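Protein gp18 (Listeria monocytogenes EGD-e, PDB 3GS9) is a prophage tail protein of the endopeptidase tail family, probably a structural component of a phage-like tail assembly. Local coordinates at residues P90-Y94 with P167-L172. Sequence-based numbering, arbitrary orientation.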
loop_
_atom_site.group_PDB
_atom_site.type_symbol
_atom_site.label_atom_id
_atom_site.label_comp_id
_atom_site.label_asym_id
_atom_site.label_seq_id
_atom_site.Cartn_x
_atom_site.Cartn_y
_atom_site.Cartn_z
ATOM N N PRO A 90 19.278 13.951 6.815
ATOM C CA PRO A 90 18.172 14.368 7.697
ATOM C C PRO A 90 18.629 15.135 8.942
ATOM O O PRO A 90 19.694 14.858 9.504
ATOM C CB PRO A 90 17.560 13.037 8.150
ATOM C CG PRO A 90 17.915 12.093 7.016
ATOM C CD PRO A 90 19.309 12.487 6.633
ATOM N N HIS A 91 17.825 16.108 9.321
ATOM C CA HIS A 91 18.054 16.874 10.538
ATOM C C HIS A 91 18.271 15.949 11.757
ATOM O O HIS A 91 17.680 14.892 11.856
ATOM C CB HIS A 91 16.891 17.813 10.751
ATOM C CG HIS A 91 17.132 18.782 11.859
ATOM N ND1 HIS A 91 16.776 18.505 13.157
ATOM C CD2 HIS A 91 17.747 19.987 11.878
ATOM C CE1 HIS A 91 17.125 19.526 13.927
ATOM N NE2 HIS A 91 17.710 20.439 13.175
ATOM N N ILE A 92 19.132 16.380 12.679
ATOM C CA ILE A 92 19.448 15.612 13.888
ATOM C C ILE A 92 18.219 15.166 14.707
ATOM O O ILE A 92 18.243 14.137 15.346
ATOM C CB ILE A 92 20.454 16.422 14.782
ATOM C CG1 ILE A 92 21.085 15.505 15.828
ATOM C CG2 ILE A 92 19.822 17.682 15.326
ATOM C CD1 ILE A 92 22.050 14.551 15.240
ATOM N N TYR A 93 17.117 15.911 14.595
ATOM C CA TYR A 93 15.859 15.514 15.251
ATOM C C TYR A 93 15.516 14.064 14.958
ATOM O O TYR A 93 15.152 13.317 15.859
ATOM C CB TYR A 93 14.739 16.401 14.769
ATOM C CG TYR A 93 13.360 15.929 15.182
ATOM C CD1 TYR A 93 13.007 15.876 16.532
ATOM C CD2 TYR A 93 12.414 15.596 14.235
ATOM C CE1 TYR A 93 11.750 15.433 16.925
ATOM C CE2 TYR A 93 11.142 15.186 14.613
ATOM C CZ TYR A 93 10.823 15.117 15.969
ATOM O OH TYR A 93 9.554 14.727 16.345
ATOM N N TYR A 94 15.651 13.676 13.698
ATOM C CA TYR A 94 15.218 12.330 13.239
ATOM C C TYR A 94 16.025 11.180 13.821
ATOM O O TYR A 94 15.579 10.027 13.816
ATOM C CB TYR A 94 15.145 12.266 11.722
ATOM C CG TYR A 94 14.004 13.096 11.249
ATOM C CD1 TYR A 94 12.721 12.661 11.410
ATOM C CD2 TYR A 94 14.210 14.379 10.776
ATOM C CE1 TYR A 94 11.634 13.432 11.041
ATOM C CE2 TYR A 94 13.126 15.182 10.387
ATOM C CZ TYR A 94 11.848 14.691 10.528
ATOM O OH TYR A 94 10.743 15.413 10.174
ATOM N N PRO A 167 11.915 21.511 16.326
ATOM C CA PRO A 167 13.263 21.197 16.806
ATOM C C PRO A 167 14.275 22.285 16.526
ATOM O O PRO A 167 14.346 22.767 15.372
ATOM C CB PRO A 167 13.642 19.932 15.996
ATOM C CG PRO A 167 12.401 19.443 15.366
ATOM C CD PRO A 167 11.578 20.705 15.140
ATOM N N ASP A 168 15.022 22.668 17.560
ATOM C CA ASP A 168 16.268 23.479 17.421
ATOM C C ASP A 168 17.417 22.544 17.824
ATOM O O ASP A 168 17.667 22.319 19.006
ATOM C CB ASP A 168 16.233 24.731 18.307
ATOM C CG ASP A 168 17.507 25.518 18.265
ATOM O OD1 ASP A 168 18.402 25.186 17.466
ATOM O OD2 ASP A 168 17.634 26.495 19.056
ATOM N N ASN A 169 18.068 21.944 16.829
ATOM C CA ASN A 169 18.916 20.776 17.059
ATOM C C ASN A 169 18.179 19.752 17.896
ATOM O O ASN A 169 17.091 19.336 17.464
ATOM C CB ASN A 169 20.284 21.213 17.536
ATOM C CG ASN A 169 20.993 22.021 16.450
ATOM O OD1 ASN A 169 21.224 21.486 15.378
ATOM N ND2 ASN A 169 21.242 23.298 16.680
ATOM N N ARG A 170 18.713 19.329 19.038
ATOM C CA ARG A 170 18.022 18.322 19.843
ATOM C C ARG A 170 17.154 18.943 20.943
ATOM O O ARG A 170 16.720 18.255 21.858
ATOM C CB ARG A 170 19.024 17.357 20.472
ATOM C CG ARG A 170 19.846 16.567 19.493
ATOM C CD ARG A 170 20.904 15.786 20.308
ATOM N NE ARG A 170 21.873 15.157 19.443
ATOM C CZ ARG A 170 22.834 14.341 19.851
ATOM N NH1 ARG A 170 22.977 14.040 21.141
ATOM N NH2 ARG A 170 23.661 13.824 18.947
ATOM N N HIS A 171 16.879 20.235 20.854
ATOM C CA HIS A 171 15.961 20.856 21.791
ATOM C C HIS A 171 14.614 21.003 21.095
ATOM O O HIS A 171 14.489 21.759 20.126
ATOM C CB HIS A 171 16.487 22.208 22.301
ATOM C CG HIS A 171 15.554 22.862 23.270
ATOM N ND1 HIS A 171 15.361 22.380 24.542
ATOM C CD2 HIS A 171 14.708 23.906 23.128
ATOM C CE1 HIS A 171 14.472 23.133 25.160
ATOM N NE2 HIS A 171 14.058 24.062 24.322
ATOM N N LEU A 172 13.607 20.355 21.679
ATOM C CA LEU A 172 12.262 20.244 21.131
ATOM C C LEU A 172 11.235 21.142 21.813
ATOM O O LEU A 172 10.955 20.996 23.014
ATOM C CB LEU A 172 11.765 18.796 21.201
ATOM C CG LEU A 172 12.728 17.676 20.802
ATOM C CD1 LEU A 172 12.091 16.324 20.960
ATOM C CD2 LEU A 172 13.251 17.904 19.390
#
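Tyr93 meets Pro167 in a CH-pi contact: the proline CG lies over one ring face, 3.9 Å from the centroid of the Tyr93 ring and 23° off its normal, displaced toward the rim near Tyr93 CG. The compact pyrrolidine, its C-H bonds slightly polarised by the nitrogen, packs well on a pi face. Leu172 reaches the same ring obliquely, its CD2 3.5 Å from Tyr93 CD1, and Leu151 and Ile154 of helix 150-161 also touch the tyrosine. His91 turns CG anti to the backbone N (chi1 -171°), which brings CE1 to 3.5 Å from Asn169 O, near the imidazole plane. Its ND1 accepts the backbone N-H of Tyr93 at 3.0 Å, nearly straight (167°) though tilted from the ring plane, while NE2 bonds Gln67. Residues 167-172 form a beta hairpin whose type II' turn, Asp168 to His171, docks on the 3-10 segment following strand 83-90. Asn169, second in the turn, adopts the required positive phi more readily than most residues with a side chain; its OD1 accepts Glu68 N-H and ND2 donates to Gly66 O. Ile92 packs CG2 3.7 Å from Asn169 CA. Its CG1 meets the Arg170 guanidinium edge, 3.7 Å from NE, the extended arginine slanting across with CG also touching and NH2 near CD1.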